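Local coordinates for protein 2-C-methyl-D-erythritol 4-phosphate cytidylyltransferase (Anaerococcus prevotii, PDB 4KT7) that probably catalyses the transfer of a cytidylyl group from CTP to 2-C-methyl-D-erythritol 4-phosphate, a step of the DXP route to isoprenoids, at residues 15-20 against 89-94; 42-47 against 54-59; 184-189 against 198-203; 192-197 against 204-209. All blocks are in the same frame, centred on the assembly; numbering follows the deposited sequence.

Contact 1 of 4, residues 15-20 against 89-94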
loop_
_atom_site.group_PDB
_atom_site.type_symbol
_atom_site.label_atom_id
_atom_site.label_comp_id
_atom_site.label_asym_id
_atom_site.label_seq_id
_atom_site.Cartn_x
_atom_site.Cartn_y
_atom_site.Cartn_z
ATOM N N THR A 15 -19.621 2.668 8.670
ATOM C CA THR A 15 -19.637 1.282 9.115
ATOM C C THR A 15 -18.677 1.046 10.271
ATOM O O THR A 15 -17.458 1.246 10.141
ATOM C CB THR A 15 -19.370 0.288 7.961
ATOM O OG1 THR A 15 -18.124 0.604 7.337
ATOM C CG2 THR A 15 -20.499 0.353 6.922
ATOM N N ALA A 16 -19.233 0.622 11.405
ATOM C CA ALA A 16 -18.430 0.198 12.547
ATOM C C ALA A 16 -18.847 -1.201 13.042
ATOM O O ALA A 16 -18.812 -1.483 14.243
ATOM C CB ALA A 16 -18.523 1.229 13.679
ATOM N N ALA A 17 -19.226 -2.070 12.115
ATOM C CA ALA A 17 -19.748 -3.377 12.479
ATOM C C ALA A 17 -18.836 -4.503 12.013
ATOM O O ALA A 17 -19.302 -5.603 11.718
ATOM C CB ALA A 17 -21.150 -3.566 11.918
ATOM N N GLY A 18 -17.538 -4.227 11.937
ATOM C CA GLY A 18 -16.570 -5.277 11.662
ATOM C C GLY A 18 -16.229 -5.984 12.960
ATOM O O GLY A 18 -17.032 -6.759 13.488
ATOM N N SER A 19 -15.035 -5.713 13.482
ATOM C CA SER A 19 -14.708 -6.073 14.857
ATOM C C SER A 19 -15.320 -5.001 15.745
ATOM O O SER A 19 -15.375 -5.136 16.970
ATOM C CB SER A 19 -13.193 -6.141 15.068
ATOM O OG SER A 19 -12.588 -4.871 14.889
ATOM N N GLY A 20 -15.781 -3.931 15.107
ATOM C CA GLY A 20 -16.456 -2.857 15.797
ATOM C C GLY A 20 -15.530 -2.059 16.685
ATOM O O GLY A 20 -14.429 -1.680 16.281
ATOM N N GLU A 89 -20.718 -6.181 3.184
ATOM C CA GLU A 89 -21.789 -5.843 2.272
ATOM C C GLU A 89 -23.171 -5.919 2.930
ATOM O O GLU A 89 -24.003 -5.033 2.755
ATOM C CB GLU A 89 -21.738 -6.732 1.021
ATOM C CG GLU A 89 -20.558 -6.418 0.099
ATOM C CD GLU A 89 -19.268 -7.055 0.565
ATOM O OE1 GLU A 89 -19.333 -8.067 1.303
ATOM O OE2 GLU A 89 -18.186 -6.537 0.208
ATOM N N LEU A 90 -23.422 -6.990 3.665
ATOM C CA LEU A 90 -24.699 -7.140 4.353
ATOM C C LEU A 90 -24.882 -6.048 5.403
ATOM O O LEU A 90 -25.998 -5.558 5.628
ATOM C CB LEU A 90 -24.809 -8.521 4.981
ATOM C CG LEU A 90 -24.992 -9.705 4.016
ATOM C CD1 LEU A 90 -24.793 -11.009 4.784
ATOM C CD2 LEU A 90 -26.363 -9.688 3.402
ATOM N N SER A 91 -23.781 -5.648 6.030
ATOM C CA SER A 91 -23.803 -4.501 6.922
ATOM C C SER A 91 -24.191 -3.209 6.193
ATOM O O SER A 91 -25.060 -2.453 6.651
ATOM C CB SER A 91 -22.444 -4.346 7.604
ATOM O OG SER A 91 -22.294 -5.367 8.585
ATOM N N THR A 92 -23.563 -2.954 5.056
ATOM C CA THR A 92 -23.874 -1.759 4.282
ATOM C C THR A 92 -25.361 -1.737 3.898
ATOM O O THR A 92 -26.025 -0.700 3.984
ATOM C CB THR A 92 -22.981 -1.721 3.045
ATOM O OG1 THR A 92 -21.629 -1.626 3.505
ATOM C CG2 THR A 92 -23.326 -0.538 2.121
ATOM N N PHE A 93 -25.896 -2.891 3.520
ATOM C CA PHE A 93 -27.304 -2.960 3.137
ATOM C C PHE A 93 -28.248 -2.643 4.279
ATOM O O PHE A 93 -29.294 -2.021 4.062
ATOM C CB PHE A 93 -27.657 -4.317 2.556
ATOM C CG PHE A 93 -28.961 -4.328 1.813
ATOM C CD1 PHE A 93 -29.128 -3.554 0.685
ATOM C CD2 PHE A 93 -30.017 -5.111 2.248
ATOM C CE1 PHE A 93 -30.334 -3.560 -0.017
ATOM C CE2 PHE A 93 -31.223 -5.127 1.561
ATOM C CZ PHE A 93 -31.379 -4.346 0.433
ATOM N N GLU A 94 -27.906 -3.057 5.497
ATOM C CA GLU A 94 -28.714 -2.663 6.655
ATOM C C GLU A 94 -28.678 -1.143 6.785
ATOM O O GLU A 94 -29.673 -0.511 7.155
ATOM C CB GLU A 94 -28.185 -3.280 7.955
ATOM C CG GLU A 94 -28.377 -4.766 8.103
ATOM C CD GLU A 94 -29.823 -5.188 7.904
ATOM O OE1 GLU A 94 -30.704 -4.736 8.679
ATOM O OE2 GLU A 94 -30.076 -5.968 6.962
HETATM O O HOH W 1 -19.602 -6.091 8.867
#
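Ser91 OG is gripped by three polar partners: it hydrogen-bonds to Ser85 N and Thr87 O of its own chain and meets a water at 2.8 Å. That water also donates to Ala17 O over 2.9 Å, so the loop and the helix are joined through a solvent molecule, with no direct hydrogen bond from one to the other. The methyl of Ala17 packs beside the same hydroxyl, CB lying 4.0 Å from Ser91 OG in van der Waals contact, and a side chain this small suits a place so near the helix. The serine hydroxyl stands beside its own backbone N (chi1 -73°), a setting from which it can bond back to Thr87 O in the preceding turn and still face the loop. Residues 15-20, with the sequence Thr-Ala-Ala-Gly-Ser-Gly, lead from strand 10-16 into the glycine-rich loop that, in relatives of this cytidylyltransferase family, wraps round CTP. The loop is poorly ordered from Ala17 onward. On strand 10-16, Thr15 sends its methyl CG2 across to Thr92 OG1 at 4.1 Å, the two side chains crossing obliquely. Thr92 OG1 is bonded to Arg88 O within its own helix, so it presents a hydroxyl already provided with a partner, and an apolar methyl suits the approach.

Contact 2 of 4, residues 42-47 against 54-59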
loop_
_atom_site.group_PDB
_atom_site.type_symbol
_atom_site.label_atom_id
_atom_site.label_comp_id
_atom_site.label_asym_id
_atom_site.label_seq_id
_atom_site.Cartn_x
_atom_site.Cartn_y
_atom_site.Cartn_z
ATOM N N ILE A 42 -13.298 9.827 16.854
ATOM C CA ILE A 42 -12.541 10.786 16.053
ATOM C C ILE A 42 -13.202 10.914 14.680
ATOM O O ILE A 42 -13.348 12.016 14.135
ATOM C CB ILE A 42 -11.066 10.336 15.893
ATOM C CG1 ILE A 42 -10.423 10.125 17.270
ATOM C CG2 ILE A 42 -10.270 11.337 15.062
ATOM C CD1 ILE A 42 -9.177 9.280 17.234
ATOM N N THR A 43 -13.616 9.777 14.131
ATOM C CA THR A 43 -14.263 9.742 12.828
ATOM C C THR A 43 -15.586 10.487 12.864
ATOM O O THR A 43 -15.861 11.355 12.024
ATOM C CB THR A 43 -14.560 8.298 12.413
ATOM O OG1 THR A 43 -13.348 7.534 12.467
ATOM C CG2 THR A 43 -15.145 8.249 10.997
ATOM N N LEU A 44 -16.404 10.142 13.849
ATOM C CA LEU A 44 -17.739 10.717 13.987
ATOM C C LEU A 44 -17.654 12.220 14.256
ATOM O O LEU A 44 -18.486 12.997 13.772
ATOM C CB LEU A 44 -18.480 9.987 15.103
ATOM C CG LEU A 44 -19.997 10.055 15.097
ATOM C CD1 LEU A 44 -20.529 9.768 13.705
ATOM C CD2 LEU A 44 -20.551 9.049 16.091
ATOM N N ASP A 45 -16.632 12.626 15.005
ATOM C CA ASP A 45 -16.359 14.041 15.208
ATOM C C ASP A 45 -16.217 14.746 13.871
ATOM O O ASP A 45 -16.840 15.785 13.642
ATOM C CB ASP A 45 -15.076 14.247 16.014
ATOM C CG ASP A 45 -15.320 14.281 17.508
ATOM O OD1 ASP A 45 -16.496 14.222 17.928
ATOM O OD2 ASP A 45 -14.328 14.380 18.262
ATOM N N THR A 46 -15.389 14.192 12.990
ATOM C CA THR A 46 -15.188 14.812 11.686
ATOM C C THR A 46 -16.465 14.831 10.841
ATOM O O THR A 46 -16.822 15.879 10.299
ATOM C CB THR A 46 -14.026 14.174 10.892
ATOM O OG1 THR A 46 -12.790 14.393 11.592
ATOM C CG2 THR A 46 -13.931 14.799 9.494
ATOM N N VAL A 47 -17.152 13.695 10.724
ATOM C CA VAL A 47 -18.338 13.618 9.866
ATOM C C VAL A 47 -19.463 14.527 10.359
ATOM O O VAL A 47 -20.176 15.130 9.561
ATOM C CB VAL A 47 -18.880 12.181 9.731
ATOM C CG1 VAL A 47 -20.092 12.167 8.823
ATOM C CG2 VAL A 47 -17.824 11.264 9.163
ATOM N N ASP A 54 -27.016 15.396 5.599
ATOM C CA ASP A 54 -28.273 15.662 6.315
ATOM C C ASP A 54 -28.573 14.670 7.435
ATOM O O ASP A 54 -29.317 14.985 8.357
ATOM C CB ASP A 54 -29.459 15.719 5.350
ATOM C CG ASP A 54 -29.329 16.837 4.339
ATOM O OD1 ASP A 54 -29.436 18.001 4.757
ATOM O OD2 ASP A 54 -29.112 16.550 3.131
ATOM N N GLU A 55 -28.007 13.474 7.342
ATOM C CA GLU A 55 -28.185 12.466 8.388
ATOM C C GLU A 55 -27.025 11.502 8.384
ATOM O O GLU A 55 -26.392 11.290 7.347
ATOM C CB GLU A 55 -29.454 11.649 8.154
ATOM C CG GLU A 55 -29.308 10.599 7.074
ATOM C CD GLU A 55 -30.581 9.785 6.837
ATOM O OE1 GLU A 55 -31.521 9.837 7.671
ATOM O OE2 GLU A 55 -30.636 9.094 5.800
ATOM N N ILE A 56 -26.770 10.888 9.537
ATOM C CA ILE A 56 -25.664 9.942 9.676
ATOM C C ILE A 56 -26.168 8.631 10.276
ATOM O O ILE A 56 -26.766 8.623 11.364
ATOM C CB ILE A 56 -24.568 10.515 10.609
ATOM C CG1 ILE A 56 -23.998 11.828 10.051
ATOM C CG2 ILE A 56 -23.444 9.487 10.842
ATOM C CD1 ILE A 56 -22.934 12.452 10.973
ATOM N N ILE A 57 -25.912 7.532 9.572
ATOM C CA ILE A 57 -26.303 6.194 10.016
ATOM C C ILE A 57 -25.048 5.410 10.374
ATOM O O ILE A 57 -24.176 5.202 9.518
ATOM C CB ILE A 57 -27.024 5.395 8.901
ATOM C CG1 ILE A 57 -28.193 6.187 8.316
ATOM C CG2 ILE A 57 -27.514 4.054 9.434
ATOM C CD1 ILE A 57 -29.132 6.660 9.311
ATOM N N LEU A 58 -24.938 5.022 11.642
ATOM C CA LEU A 58 -23.862 4.150 12.101
ATOM C C LEU A 58 -24.327 2.723 11.973
ATOM O O LEU A 58 -25.439 2.376 12.367
ATOM C CB LEU A 58 -23.526 4.409 13.566
ATOM C CG LEU A 58 -22.757 5.686 13.866
ATOM C CD1 LEU A 58 -22.886 6.033 15.345
ATOM C CD2 LEU A 58 -21.306 5.462 13.512
ATOM N N VAL A 59 -23.485 1.870 11.425
ATOM C CA VAL A 59 -23.835 0.464 11.427
ATOM C C VAL A 59 -22.900 -0.226 12.413
ATOM O O VAL A 59 -21.666 -0.181 12.254
ATOM C CB VAL A 59 -23.740 -0.139 10.019
ATOM C CG1 VAL A 59 -24.273 -1.546 10.027
ATOM C CG2 VAL A 59 -24.552 0.713 9.008
#
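Val47 on helix 39-48 and Ile56 on strand 55-60 make the tightest meeting of this contact, Val47 CG1 coming to 3.6 Å from Ile56 CD1. The helix belongs to a beta-alpha-beta crossover of the Rossmann-like fold: it links strand 10-16 to the parallel neighbouring strand 55-60 and runs back nearly antiparallel to the latter, at 163°, with the short axes 11.0 Å apart. That spacing is filled by branched aliphatic side chains, which suit a helix lying on a sheet because they are bulky and have no polar group to satisfy. Ile56 divides its two branches between two helix residues. Its CG1 lies beside the backbone N (chi1 -60°) and the extended chain carries CD1 to Val47, while CG2 meets Leu44 CD1 at a looser 4.1 Å. With an alanine in its place both branches are lost, and Val47 CG1 and Leu44 CD1 would probably face a gap between helix and sheet. Ile14 of strand 10-16 packs against Val47, Ile56 and Leu58, closing this buried side. The outward side of the helix is of another kind: Asp45, only partly buried, forms salt bridges with Arg37 and Lys74 and makes a hydrogen bond with Tyr75 OH, so charge replaces close apolar fit there. Farther along the strand, Leu44 and Leu58 reach toward each other tip to tip, with Leu44 CD2 3.9 Å from Leu58 CD1.

Contact 3 of 4, residues 184-189 against 198-203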
loop_
_atom_site.group_PDB
_atom_site.type_symbol
_atom_site.label_atom_id
_atom_site.label_comp_id
_atom_site.label_asym_id
_atom_site.label_seq_id
_atom_site.Cartn_x
_atom_site.Cartn_y
_atom_site.Cartn_z
ATOM N N LEU A 184 -27.059 -8.878 -3.947
ATOM C CA LEU A 184 -27.617 -9.864 -3.029
ATOM C C LEU A 184 -28.208 -11.041 -3.772
ATOM O O LEU A 184 -28.148 -12.176 -3.307
ATOM C CB LEU A 184 -28.690 -9.226 -2.140
ATOM C CG LEU A 184 -28.119 -8.184 -1.183
ATOM C CD1 LEU A 184 -29.238 -7.356 -0.548
ATOM C CD2 LEU A 184 -27.279 -8.852 -0.122
ATOM N N ALA A 185 -28.779 -10.782 -4.938
ATOM C CA ALA A 185 -29.391 -11.865 -5.686
ATOM C C ALA A 185 -28.354 -12.617 -6.509
ATOM O O ALA A 185 -28.697 -13.570 -7.184
ATOM C CB ALA A 185 -30.490 -11.341 -6.576
ATOM N N SER A 186 -27.090 -12.196 -6.443
ATOM C CA SER A 186 -26.036 -12.796 -7.266
ATOM C C SER A 186 -25.076 -13.667 -6.467
ATOM O O SER A 186 -25.159 -13.749 -5.237
ATOM C CB SER A 186 -25.219 -11.702 -7.948
ATOM O OG SER A 186 -24.254 -11.160 -7.049
ATOM N N GLU A 187 -24.148 -14.300 -7.179
ATOM C CA GLU A 187 -23.079 -15.060 -6.541
ATOM C C GLU A 187 -21.704 -14.393 -6.738
ATOM O O GLU A 187 -20.667 -15.050 -6.652
ATOM C CB GLU A 187 -23.072 -16.508 -7.051
ATOM C CG GLU A 187 -24.410 -17.254 -6.911
ATOM C CD GLU A 187 -24.701 -17.749 -5.492
ATOM O OE1 GLU A 187 -25.166 -18.903 -5.341
ATOM O OE2 GLU A 187 -24.489 -16.985 -4.525
ATOM N N PHE A 188 -21.714 -13.086 -7.004
ATOM C CA PHE A 188 -20.499 -12.290 -7.123
ATOM C C PHE A 188 -19.917 -11.944 -5.748
ATOM O O PHE A 188 -20.660 -11.767 -4.768
ATOM C CB PHE A 188 -20.805 -10.970 -7.848
ATOM C CG PHE A 188 -21.176 -11.133 -9.303
ATOM C CD1 PHE A 188 -20.483 -12.020 -10.122
ATOM C CD2 PHE A 188 -22.211 -10.388 -9.855
ATOM C CE1 PHE A 188 -20.817 -12.162 -11.466
ATOM C CE2 PHE A 188 -22.552 -10.526 -11.199
ATOM C CZ PHE A 188 -21.855 -11.417 -12.003
ATOM N N LYS A 189 -18.591 -11.826 -5.688
ATOM C CA LYS A 189 -17.918 -11.248 -4.525
ATOM C C LYS A 189 -17.181 -9.976 -4.964
ATOM O O LYS A 189 -16.429 -9.998 -5.936
ATOM C CB LYS A 189 -16.972 -12.273 -3.892
ATOM C CG LYS A 189 -16.440 -13.312 -4.875
ATOM C CD LYS A 189 -15.904 -14.555 -4.159
ATOM C CE LYS A 189 -15.157 -15.481 -5.126
ATOM N NZ LYS A 189 -14.885 -16.826 -4.534
ATOM N N GLU A 198 -18.891 -2.539 -12.350
ATOM C CA GLU A 198 -18.285 -3.385 -13.364
ATOM C C GLU A 198 -19.059 -4.674 -13.502
ATOM O O GLU A 198 -19.311 -5.139 -14.612
ATOM C CB GLU A 198 -16.821 -3.677 -13.021
ATOM C CG GLU A 198 -15.928 -2.451 -13.089
ATOM C CD GLU A 198 -14.598 -2.655 -12.370
ATOM O OE1 GLU A 198 -13.798 -3.538 -12.792
ATOM O OE2 GLU A 198 -14.354 -1.925 -11.380
ATOM N N PHE A 199 -19.465 -5.257 -12.382
ATOM C CA PHE A 199 -20.185 -6.533 -12.450
ATOM C C PHE A 199 -21.522 -6.420 -13.177
ATOM O O PHE A 199 -21.979 -7.365 -13.816
ATOM C CB PHE A 199 -20.414 -7.113 -11.055
ATOM C CG PHE A 199 -19.201 -7.779 -10.483
ATOM C CD1 PHE A 199 -18.610 -8.849 -11.145
ATOM C CD2 PHE A 199 -18.656 -7.351 -9.284
ATOM C CE1 PHE A 199 -17.479 -9.474 -10.625
ATOM C CE2 PHE A 199 -17.529 -7.973 -8.754
ATOM C CZ PHE A 199 -16.938 -9.033 -9.430
ATOM N N PHE A 200 -22.154 -5.262 -13.090
ATOM C CA PHE A 200 -23.476 -5.153 -13.702
ATOM C C PHE A 200 -23.478 -4.287 -14.944
ATOM O O PHE A 200 -24.507 -3.760 -15.331
ATOM C CB PHE A 200 -24.513 -4.722 -12.669
ATOM C CG PHE A 200 -24.624 -5.689 -11.538
ATOM C CD1 PHE A 200 -25.123 -6.967 -11.752
ATOM C CD2 PHE A 200 -24.162 -5.360 -10.275
ATOM C CE1 PHE A 200 -25.197 -7.891 -10.704
ATOM C CE2 PHE A 200 -24.235 -6.280 -9.227
ATOM C CZ PHE A 200 -24.748 -7.542 -9.444
ATOM N N ASP A 201 -22.303 -4.159 -15.558
ATOM C CA ASP A 201 -22.197 -3.617 -16.902
ATOM C C ASP A 201 -22.704 -2.187 -17.007
ATOM O O ASP A 201 -23.321 -1.813 -18.002
ATOM C CB ASP A 201 -22.934 -4.535 -17.872
ATOM C CG ASP A 201 -22.183 -5.836 -18.103
ATOM O OD1 ASP A 201 -20.951 -5.834 -17.887
ATOM O OD2 ASP A 201 -22.808 -6.846 -18.491
ATOM N N ARG A 202 -22.472 -1.399 -15.970
ATOM C CA ARG A 202 -22.916 -0.013 -15.978
ATOM C C ARG A 202 -22.005 0.854 -16.833
ATOM O O ARG A 202 -20.775 0.709 -16.795
ATOM C CB ARG A 202 -22.967 0.537 -14.553
ATOM C CG ARG A 202 -23.853 -0.269 -13.651
ATOM C CD ARG A 202 -25.227 -0.433 -14.266
ATOM N NE ARG A 202 -25.942 0.834 -14.342
ATOM C CZ ARG A 202 -27.261 0.945 -14.230
ATOM N NH1 ARG A 202 -27.997 -0.141 -14.026
ATOM N NH2 ARG A 202 -27.843 2.136 -14.309
ATOM N N ASP A 203 -22.594 1.761 -17.605
ATOM C CA ASP A 203 -21.775 2.717 -18.333
ATOM C C ASP A 203 -21.632 4.027 -17.579
ATOM O O ASP A 203 -20.928 4.932 -18.039
ATOM C CB ASP A 203 -22.275 2.941 -19.768
ATOM C CG ASP A 203 -23.589 3.693 -19.826
ATOM O OD1 ASP A 203 -24.271 3.816 -18.780
ATOM O OD2 ASP A 203 -23.941 4.155 -20.939
#
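The Phe188 ring overlaps that of Phe199 in an offset stack, centroids 4.5 Å apart and planes 16° from parallel. Phe188 CG lies beside its backbone N (chi1 -68°), which turns the ring over the Phe199 face. The displacement brings Phe199 CD1 over the middle of the Phe188 ring, while Phe188 CB sits almost exactly above the Phe199 centroid, a CH-pi contact of 4.3 Å. Lys189 O approaches Phe199 CE2 obliquely, at 3.6 Å. Phe188 also turns an edge toward the face of Phe200, the planes inclined at 66° in an offset edge-to-face pair, and its CE2 approaches Phe200 CE1 to 3.8 Å. Three flat apolar groups thus make an aromatic cluster that shields part of each ring at the protein surface. An alanine in place of Phe199 would probably strip the stacked face of Phe188 of its partner and let that ring turn more freely. Each side of the cluster has a local turn. Ser186 OG accepts the N-H of Phe188 at 3.2 Å in an ST turn, and is also bonded to Tyr183 O. Across the contact, Asp201 with its positive phi occupies the C-prime position of a Schellman motif that ends helix 196-199. Phe200 rests on Met179 and Lys182 of helix 173-184, and Leu184 of that helix packs against Leu90 and Phe93 of helix 88-97.

Contact 4 of 4, residues 192-197 against 204-209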
loop_
_atom_site.group_PDB
_atom_site.type_symbol
_atom_site.label_atom_id
_atom_site.label_comp_id
_atom_site.label_asym_id
_atom_site.label_seq_id
_atom_site.Cartn_x
_atom_site.Cartn_y
_atom_site.Cartn_z
ATOM N N ASP A 192 -15.133 -3.860 -3.351
ATOM C CA ASP A 192 -15.745 -2.686 -2.736
ATOM C C ASP A 192 -17.018 -2.362 -3.485
ATOM O O ASP A 192 -17.286 -2.965 -4.531
ATOM C CB ASP A 192 -14.798 -1.491 -2.807
ATOM C CG ASP A 192 -14.652 -0.956 -4.216
ATOM O OD1 ASP A 192 -14.101 -1.683 -5.086
ATOM O OD2 ASP A 192 -15.074 0.197 -4.465
ATOM N N ASP A 193 -17.800 -1.411 -2.977
ATOM C CA ASP A 193 -19.107 -1.148 -3.573
ATOM C C ASP A 193 -19.003 -0.650 -5.002
ATOM O O ASP A 193 -19.893 -0.907 -5.806
ATOM C CB ASP A 193 -19.914 -0.129 -2.758
ATOM C CG ASP A 193 -20.197 -0.596 -1.348
ATOM O OD1 ASP A 193 -20.349 -1.820 -1.137
ATOM O OD2 ASP A 193 -20.287 0.270 -0.447
ATOM N N SER A 194 -17.942 0.087 -5.326
ATOM C CA SER A 194 -17.874 0.658 -6.673
ATOM C C SER A 194 -17.609 -0.404 -7.732
ATOM O O SER A 194 -17.881 -0.175 -8.910
ATOM C CB SER A 194 -16.833 1.776 -6.778
ATOM O OG SER A 194 -15.520 1.240 -6.808
ATOM N N GLN A 195 -17.108 -1.572 -7.329
ATOM C CA GLN A 195 -16.887 -2.646 -8.307
ATOM C C GLN A 195 -18.230 -3.201 -8.787
ATOM O O GLN A 195 -18.310 -3.862 -9.836
ATOM C CB GLN A 195 -16.001 -3.771 -7.747
ATOM C CG GLN A 195 -15.538 -4.765 -8.832
ATOM C CD GLN A 195 -14.651 -5.863 -8.290
ATOM O OE1 GLN A 195 -14.739 -6.224 -7.114
ATOM N NE2 GLN A 195 -13.781 -6.401 -9.147
ATOM N N LEU A 196 -19.297 -2.908 -8.044
ATOM C CA LEU A 196 -20.630 -3.312 -8.485
ATOM C C LEU A 196 -20.897 -2.771 -9.892
ATOM O O LEU A 196 -21.582 -3.399 -10.700
ATOM C CB LEU A 196 -21.697 -2.825 -7.501
ATOM C CG LEU A 196 -21.709 -3.553 -6.145
ATOM C CD1 LEU A 196 -22.784 -2.961 -5.225
ATOM C CD2 LEU A 196 -21.957 -5.037 -6.333
ATOM N N PHE A 197 -20.310 -1.622 -10.200
ATOM C CA PHE A 197 -20.541 -0.997 -11.488
ATOM C C PHE A 197 -19.961 -1.800 -12.631
ATOM O O PHE A 197 -20.489 -1.771 -13.743
ATOM C CB PHE A 197 -20.042 0.447 -11.477
ATOM C CG PHE A 197 -20.952 1.366 -10.725
ATOM C CD1 PHE A 197 -21.034 1.299 -9.339
ATOM C CD2 PHE A 197 -21.750 2.274 -11.396
ATOM C CE1 PHE A 197 -21.902 2.130 -8.646
ATOM C CE2 PHE A 197 -22.607 3.110 -10.699
ATOM C CZ PHE A 197 -22.685 3.023 -9.323
ATOM N N GLU A 204 -22.281 4.125 -16.413
ATOM C CA GLU A 204 -22.051 5.248 -15.524
ATOM C C GLU A 204 -20.646 5.093 -14.958
ATOM O O GLU A 204 -20.322 4.089 -14.313
ATOM C CB GLU A 204 -23.072 5.281 -14.378
ATOM C CG GLU A 204 -24.515 5.484 -14.827
ATOM C CD GLU A 204 -25.304 4.183 -14.853
ATOM O OE1 GLU A 204 -24.678 3.094 -14.882
ATOM O OE2 GLU A 204 -26.557 4.245 -14.831
ATOM N N LYS A 205 -19.807 6.089 -15.194
ATOM C CA LYS A 205 -18.406 6.006 -14.773
ATOM C C LYS A 205 -18.186 6.364 -13.301
ATOM O O LYS A 205 -18.933 7.163 -12.717
ATOM C CB LYS A 205 -17.528 6.874 -15.689
ATOM C CG LYS A 205 -17.469 6.371 -17.127
ATOM C CD LYS A 205 -16.089 6.611 -17.755
ATOM C CE LYS A 205 -15.865 5.655 -18.928
ATOM N NZ LYS A 205 -14.740 6.038 -19.831
ATOM N N VAL A 206 -17.166 5.749 -12.699
ATOM C CA VAL A 206 -16.867 5.965 -11.298
ATOM C C VAL A 206 -15.781 7.027 -11.231
ATOM O O VAL A 206 -14.672 6.816 -11.716
ATOM C CB VAL A 206 -16.391 4.659 -10.602
ATOM C CG1 VAL A 206 -16.133 4.906 -9.094
ATOM C CG2 VAL A 206 -17.409 3.553 -10.799
ATOM N N LYS A 207 -16.109 8.180 -10.651
ATOM C CA LYS A 207 -15.169 9.283 -10.576
ATOM C C LYS A 207 -14.200 9.057 -9.433
ATOM O O LYS A 207 -14.588 8.626 -8.333
ATOM C CB LYS A 207 -15.907 10.614 -10.369
ATOM C CG LYS A 207 -14.999 11.839 -10.317
ATOM C CD LYS A 207 -14.440 12.149 -11.721
ATOM C CE LYS A 207 -13.279 13.134 -11.653
ATOM N NZ LYS A 207 -12.821 13.481 -13.033
ATOM N N VAL A 208 -12.931 9.362 -9.661
ATOM C CA VAL A 208 -11.949 9.172 -8.613
ATOM C C VAL A 208 -11.570 10.524 -8.046
ATOM O O VAL A 208 -11.276 11.455 -8.791
ATOM C CB VAL A 208 -10.699 8.458 -9.148
ATOM C CG1 VAL A 208 -9.683 8.289 -8.039
ATOM C CG2 VAL A 208 -11.077 7.095 -9.740
ATOM N N VAL A 209 -11.610 10.642 -6.727
ATOM C CA VAL A 209 -11.153 11.850 -6.053
ATOM C C VAL A 209 -9.851 11.503 -5.344
ATOM O O VAL A 209 -9.764 10.451 -4.702
ATOM C CB VAL A 209 -12.203 12.301 -5.015
ATOM C CG1 VAL A 209 -11.593 13.209 -3.962
ATOM C CG2 VAL A 209 -13.395 12.964 -5.730
#
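Asp192 sets the position of Ser194, the residue of 192-197 whose CB meets Val206 CG1 at 4.0 Å. Its OD2 accepts twice from that serine: the hydroxyl OG donates over 2.6 Å to the syn lone pair, and the backbone N, 3.0 Å away, comes from above the carboxylate plane in an Asx turn. Gln169 NE2 is a further partner of the same oxygen. Lys145 of the second subunit forms a salt bridge to Asp192 OD1 and also bonds to Ser194 OG, so this buried polar group belongs to the dimer interface as well. Serine fits here, offering a hydroxyl to the carboxylate and a small CB to the strand. Residues 204-209 enter strand 206-210, which pairs in parallel with 133-139 in the large mixed sheet of this GT-A-like fold, and Val206 and Val208 also bond through their backbones to the second subunit. At the end of the segment, Phe197 gives the larger share of the apolar contact. Val206 spreads its methyls between the two residues: CG1, anti to its backbone N (chi1 -178°), goes to Ser194, while CG2 lies 4.1 Å from Phe197 CB. The phenylalanine ring extends beyond the valine to Glu204, with CD2 3.7 Å from the backbone O of that residue and CE2 4.3 Å from its CB. The Glu204 carboxylate makes a salt bridge with Arg202.

Contact 2 is the plainest piece of core: aliphatic side chains alone join a helix to the sheet. Contact 1 starts from the same sheet, since strands 10-16 and 55-60 are neighbours and Ala16 N probably bonds to Val59 O, yet its chemistry is small side chains and a bridging water, consistent with a loop that is poorly ordered here. Contact 4 joins that sheet through strand 206-210 and shares helix 196-199 with contact 3, their segments alternating along the chain. Contact 4 is buried and mixes apolar packing with a polar group at the dimer interface, whereas contact 3 is a surface cluster of aromatic rings, about 28 Å from contact 2 between centres.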